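Local coordinates for breast cancer anti-estrogen resistance protein 1 (PDB 5W93) that acts as a docking protein that coordinates tyrosine kinase-based signalling in cell adhesion and, through this C-terminal domain, binds the LD1 motif of paxillin, at residues T23-A28 against L54-L59; N84-L89 against K118-S123. The protein carries 2 engineered substitutions. All coordinates share one frame; numbering follows the deposited sequence.

Contact 1 of 2, residues T23-A28 against L54-L59; sequences TTLTDA and LSAHKL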
loop_
_atom_site.group_PDB
_atom_site.type_symbol
_atom_site.label_atom_id
_atom_site.label_comp_id
_atom_site.label_asym_id
_atom_site.label_seq_id
_atom_site.Cartn_x
_atom_site.Cartn_y
_atom_site.Cartn_z
ATOM N N THR A 23 -1.280 -10.846 1.828
ATOM C CA THR A 23 -1.327 -11.493 3.144
ATOM C C THR A 23 -0.530 -10.731 4.194
ATOM O O THR A 23 -1.036 -10.433 5.280
ATOM C CB THR A 23 -0.781 -12.928 3.085
ATOM O OG1 THR A 23 -1.640 -13.737 2.274
ATOM C CG2 THR A 23 -0.684 -13.525 4.484
ATOM N N THR A 24 0.726 -10.443 3.864
ATOM C CA THR A 24 1.594 -9.635 4.704
ATOM C C THR A 24 0.966 -8.261 4.973
ATOM O O THR A 24 1.022 -7.747 6.100
ATOM C CB THR A 24 2.983 -9.454 4.052
ATOM O OG1 THR A 24 3.659 -10.715 4.004
ATOM C CG2 THR A 24 3.849 -8.463 4.838
ATOM N N LEU A 25 0.378 -7.662 3.939
ATOM C CA LEU A 25 -0.226 -6.338 4.089
ATOM C C LEU A 25 -1.422 -6.386 5.020
ATOM O O LEU A 25 -1.592 -5.510 5.868
ATOM C CB LEU A 25 -0.645 -5.768 2.734
ATOM C CG LEU A 25 -1.305 -4.388 2.756
ATOM C CD1 LEU A 25 -0.430 -3.359 3.479
ATOM C CD2 LEU A 25 -1.581 -3.927 1.340
ATOM N N THR A 26 -2.253 -7.413 4.863
ATOM C CA THR A 26 -3.430 -7.564 5.703
ATOM C C THR A 26 -3.039 -7.722 7.164
ATOM O O THR A 26 -3.665 -7.127 8.038
ATOM C CB THR A 26 -4.284 -8.769 5.274
ATOM O OG1 THR A 26 -4.580 -8.657 3.879
ATOM C CG2 THR A 26 -5.585 -8.788 6.055
ATOM N N ASP A 27 -1.999 -8.514 7.426
ATOM C CA ASP A 27 -1.486 -8.655 8.784
ATOM C C ASP A 27 -0.966 -7.309 9.315
ATOM O O ASP A 27 -1.169 -6.985 10.481
ATOM C CB ASP A 27 -0.380 -9.710 8.854
ATOM C CG ASP A 27 -0.905 -11.125 8.645
ATOM O OD1 ASP A 27 -2.135 -11.331 8.762
ATOM O OD2 ASP A 27 -0.089 -12.026 8.372
ATOM N N ALA A 28 -0.302 -6.524 8.468
ATOM C CA ALA A 28 0.269 -5.248 8.939
ATOM C C ALA A 28 -0.815 -4.197 9.185
ATOM O O ALA A 28 -0.744 -3.424 10.151
ATOM C CB ALA A 28 1.310 -4.717 7.943
ATOM N N LEU A 54 5.931 -0.362 4.291
ATOM C CA LEU A 54 6.865 -1.319 3.727
ATOM C C LEU A 54 6.159 -2.472 2.998
ATOM O O LEU A 54 6.541 -2.843 1.891
ATOM C CB LEU A 54 7.769 -1.822 4.846
ATOM C CG LEU A 54 8.279 -3.240 4.996
ATOM C CD1 LEU A 54 9.367 -3.526 3.970
ATOM C CD2 LEU A 54 8.822 -3.307 6.405
ATOM N N SER A 55 5.106 -3.011 3.595
ATOM C CA SER A 55 4.429 -4.164 3.007
ATOM C C SER A 55 3.584 -3.759 1.777
ATOM O O SER A 55 3.568 -4.475 0.774
ATOM C CB SER A 55 3.576 -4.872 4.069
ATOM O OG SER A 55 2.506 -4.045 4.517
ATOM N N ALA A 56 2.908 -2.612 1.828
ATOM C CA ALA A 56 2.188 -2.126 0.656
ATOM C C ALA A 56 3.130 -1.720 -0.486
ATOM O O ALA A 56 2.766 -1.824 -1.664
ATOM C CB ALA A 56 1.286 -0.945 1.024
ATOM N N HIS A 57 4.329 -1.241 -0.144
ATOM C CA HIS A 57 5.271 -0.814 -1.170
ATOM C C HIS A 57 5.638 -2.017 -2.071
ATOM O O HIS A 57 5.938 -1.857 -3.250
ATOM C CB HIS A 57 6.531 -0.194 -0.541
ATOM C CG HIS A 57 7.407 0.512 -1.521
ATOM N ND1 HIS A 57 8.368 -0.141 -2.267
ATOM C CD2 HIS A 57 7.476 1.818 -1.887
ATOM C CE1 HIS A 57 8.983 0.727 -3.049
ATOM N NE2 HIS A 57 8.465 1.925 -2.830
ATOM N N LYS A 58 5.597 -3.209 -1.506
ATOM C CA LYS A 58 5.794 -4.433 -2.289
ATOM C C LYS A 58 4.804 -4.496 -3.455
ATOM O O LYS A 58 5.158 -4.927 -4.551
ATOM C CB LYS A 58 5.650 -5.679 -1.401
ATOM C CG LYS A 58 6.509 -5.650 -0.124
ATOM C CD LYS A 58 7.975 -5.987 -0.390
ATOM C CE LYS A 58 8.892 -5.503 0.743
ATOM N NZ LYS A 58 9.015 -4.005 0.767
ATOM N N LEU A 59 3.570 -4.042 -3.233
ATOM C CA LEU A 59 2.575 -4.049 -4.295
ATOM C C LEU A 59 2.794 -2.955 -5.322
ATOM O O LEU A 59 2.582 -3.176 -6.521
ATOM C CB LEU A 59 1.172 -3.928 -3.717
ATOM C CG LEU A 59 0.706 -5.140 -2.923
ATOM C CD1 LEU A 59 -0.516 -4.735 -2.155
ATOM C CD2 LEU A 59 0.396 -6.309 -3.864
#

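Contact 2 of 2, residues N84-L89 against K118-S123; sequences NLLSDL and KELGHS. Engineered in segment 84-89: Ser87 (natural residue Cys).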
loop_
_atom_site.group_PDB
_atom_site.type_symbol
_atom_site.label_atom_id
_atom_site.label_comp_id
_atom_site.label_asym_id
_atom_site.label_seq_id
_atom_site.Cartn_x
_atom_site.Cartn_y
_atom_site.Cartn_z
ATOM N N ASN A 84 0.554 4.437 -9.188
ATOM C CA ASN A 84 0.492 5.847 -8.797
ATOM C C ASN A 84 -0.443 6.107 -7.606
ATOM O O ASN A 84 -0.099 6.844 -6.692
ATOM C CB ASN A 84 0.046 6.709 -9.970
ATOM C CG ASN A 84 1.167 6.979 -10.974
ATOM O OD1 ASN A 84 2.351 6.789 -10.681
ATOM N ND2 ASN A 84 0.791 7.441 -12.159
ATOM N N LEU A 85 -1.628 5.505 -7.637
ATOM C CA LEU A 85 -2.596 5.663 -6.558
ATOM C C LEU A 85 -2.033 5.152 -5.225
ATOM O O LEU A 85 -2.076 5.866 -4.210
ATOM C CB LEU A 85 -3.904 4.942 -6.890
ATOM C CG LEU A 85 -4.943 4.978 -5.758
ATOM C CD1 LEU A 85 -5.416 6.417 -5.509
ATOM C CD2 LEU A 85 -6.114 4.034 -6.028
ATOM N N LEU A 86 -1.486 3.936 -5.228
ATOM C CA LEU A 86 -0.898 3.380 -4.009
ATOM C C LEU A 86 0.285 4.238 -3.525
ATOM O O LEU A 86 0.452 4.443 -2.327
ATOM C CB LEU A 86 -0.455 1.914 -4.220
ATOM C CG LEU A 86 -1.584 0.946 -4.626
ATOM C CD1 LEU A 86 -1.102 -0.492 -4.829
ATOM C CD2 LEU A 86 -2.759 0.976 -3.661
ATOM N N SER A 87 1.097 4.738 -4.449
ATOM C CA SER A 87 2.220 5.601 -4.064
ATOM C C SER A 87 1.733 6.888 -3.409
ATOM O O SER A 87 2.312 7.356 -2.429
ATOM C CB SER A 87 3.100 5.929 -5.271
ATOM O OG SER A 87 3.757 4.756 -5.723
ATOM N N ASP A 88 0.673 7.455 -3.965
ATOM C CA ASP A 88 0.051 8.650 -3.391
ATOM C C ASP A 88 -0.448 8.388 -1.965
ATOM O O ASP A 88 -0.239 9.198 -1.058
ATOM C CB ASP A 88 -1.102 9.119 -4.270
ATOM C CG ASP A 88 -0.632 9.951 -5.444
ATOM O OD1 ASP A 88 0.597 10.034 -5.649
ATOM O OD2 ASP A 88 -1.484 10.524 -6.160
ATOM N N LEU A 89 -1.104 7.249 -1.771
ATOM C CA LEU A 89 -1.621 6.881 -0.459
ATOM C C LEU A 89 -0.506 6.609 0.570
ATOM O O LEU A 89 -0.652 6.944 1.753
ATOM C CB LEU A 89 -2.537 5.674 -0.578
ATOM C CG LEU A 89 -3.829 5.866 -1.379
ATOM C CD1 LEU A 89 -4.545 4.528 -1.548
ATOM C CD2 LEU A 89 -4.739 6.893 -0.714
ATOM N N LYS A 118 -7.085 2.753 5.865
ATOM C CA LYS A 118 -8.270 2.038 5.346
ATOM C C LYS A 118 -8.371 2.150 3.822
ATOM O O LYS A 118 -8.628 1.164 3.127
ATOM C CB LYS A 118 -9.574 2.577 5.952
ATOM C CG LYS A 118 -9.900 2.161 7.369
ATOM C CD LYS A 118 -11.334 2.615 7.713
ATOM C CE LYS A 118 -11.589 2.665 9.218
ATOM N NZ LYS A 118 -12.596 3.724 9.569
ATOM N N GLU A 119 -8.184 3.361 3.313
ATOM C CA GLU A 119 -8.231 3.603 1.874
ATOM C C GLU A 119 -7.151 2.816 1.142
ATOM O O GLU A 119 -7.385 2.290 0.049
ATOM C CB GLU A 119 -8.076 5.094 1.574
ATOM C CG GLU A 119 -8.104 5.400 0.081
ATOM C CD GLU A 119 -8.118 6.890 -0.220
ATOM O OE1 GLU A 119 -7.908 7.698 0.721
ATOM O OE2 GLU A 119 -8.319 7.247 -1.402
ATOM N N LEU A 120 -5.972 2.729 1.753
ATOM C CA LEU A 120 -4.901 1.887 1.210
ATOM C C LEU A 120 -5.310 0.423 1.146
ATOM O O LEU A 120 -5.124 -0.226 0.112
ATOM C CB LEU A 120 -3.617 2.031 2.033
ATOM C CG LEU A 120 -2.457 1.148 1.537
ATOM C CD1 LEU A 120 -1.876 1.667 0.228
ATOM C CD2 LEU A 120 -1.363 1.024 2.599
ATOM N N GLY A 121 -5.860 -0.105 2.237
ATOM C CA GLY A 121 -6.366 -1.472 2.241
ATOM C C GLY A 121 -7.358 -1.775 1.120
ATOM O O GLY A 121 -7.245 -2.778 0.397
ATOM N N HIS A 122 -8.341 -0.897 0.973
ATOM C CA HIS A 122 -9.324 -1.016 -0.088
ATOM C C HIS A 122 -8.689 -0.951 -1.481
ATOM O O HIS A 122 -9.014 -1.754 -2.359
ATOM C CB HIS A 122 -10.377 0.089 0.069
ATOM C CG HIS A 122 -10.918 0.600 -1.221
ATOM N ND1 HIS A 122 -11.899 -0.065 -1.939
ATOM C CD2 HIS A 122 -10.637 1.720 -1.933
ATOM C CE1 HIS A 122 -12.192 0.623 -3.021
ATOM N NE2 HIS A 122 -11.437 1.714 -3.044
ATOM N N SER A 123 -7.787 0.006 -1.682
ATOM C CA SER A 123 -7.222 0.229 -3.007
ATOM C C SER A 123 -6.297 -0.918 -3.416
ATOM O O SER A 123 -6.209 -1.255 -4.597
ATOM C CB SER A 123 -6.465 1.561 -3.057
ATOM O OG SER A 123 -7.349 2.665 -2.928
#

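Contact 1 of 2, residues T23-A28 against L54-L59
Leu25 and Ser55 face each other where helices 23-28 and 54-59 pass antiparallel, their axes 8.6 Å apart at closest and their directions 151° apart. The CA atoms of Leu25 and Ser55 are 5.3 Å apart, and the small side chain of Ser55 fits this close approach. Its OG lies between the backbone N and the carbonyl carbon (chi1 66°). From there Ser55 OG comes within 3.2 Å of Leu25 CD1, a van der Waals touch of a hydroxyl oxygen on a methyl. Ala28 CB lies 3.7 Å from the same Ser55 OG. The buried hydroxyl bonds back to its own helix, chiefly to Phe51 O, with Val52 O also within hydrogen-bonding distance. On the CB of Ser55 rests Thr24 CG2, at the exposed border of the contact.

Both segments belong to the divergent helix-loop-helix motif of the Cas C-terminal domain, a four-helix bundle, and the contact packs helix 5-37 against helix 42-69.

Leu25 has CG anti to its backbone N (chi1 179°). Its two methyls take different partners. Leu25 CD1 sits 3.8 Å from Ala56 CB. Leu25 CD2 meets Leu59 CD1 at 3.7 Å, the two side chains crossing obliquely. Thr124 of helix 107-135 touches both Leu25 and Leu59. Another face of segment 54-59 meets the bound paxillin peptide: His57 NE2 hydrogen-bonds its backbone, and Leu54, His57 and Lys58 pack on its apolar side chains. Lys58 NZ also bonds Leu54 O at 3.0 Å, from above the carbonyl plane.

Contact 2 of 2, residues N84-L89 against K118-S123
Leu89 packs between Glu119, Leu120 and Ser123 where the last two helices of the four-helix bundle run side by side. Segments 84-89 and 118-123 are antiparallel, at 163°, with axes 10.0 Å apart at closest. Leu89, Leu120 and Ser123 have the most surface buried here.

Leu89 has CG anti to its carbonyl carbon (chi1 -65°), beside the backbone N. The two methyls of Leu89 have different partners. Leu89 CD2 meets the carboxylate carbon CD of Glu119 at 3.4 Å. Glu119 is extended beyond CG, and the two side chains cross at about a right angle. CD1 of Leu89 lies 3.8 Å from Leu120 CA and also touches the hydroxyl of Ser123.

Leu120 CD1 packs 4.1 Å from Leu89 CB and 4.0 Å from Leu86 CD2. The Leu120 side chain also touches Val52 and Ala56 of helix 42-69, and Leu90 and Ile93 beyond the first segment. It thus joins this helix pair to the bundle core.

Ser123 is met on CB by Leu86 CD2, at 3.8 Å, and on OG by Leu85 CD2, at 3.6 Å. Ser123 OG touches methyls of Leu85 and Leu89 but bonds back to its own helix. Ser123 OG donates to Glu119 O at 3.0 Å, tilted 35° from the carbonyl plane, while Ser123 N reaches that oxygen from the opposite face.

From the N terminus, helix 5-37 leads through a short connection into helix 42-69, and contact 1 closes this first hairpin. The chain then enters helix 73-102 and returns along helix 107-135, where contact 2 closes the second hairpin. The two loops follow in series; neither encloses nor crosses the other. Their centres are about 12 Å apart, both near the middle of the bundle. Contact 1 ties the first helix pair and contact 2 the second. Packing between the contacts joins the pairs: Ala56 CB lies 3.7 Å from Leu120 CD2, and Leu59 CB lies 4.3 Å from Leu86 CD1.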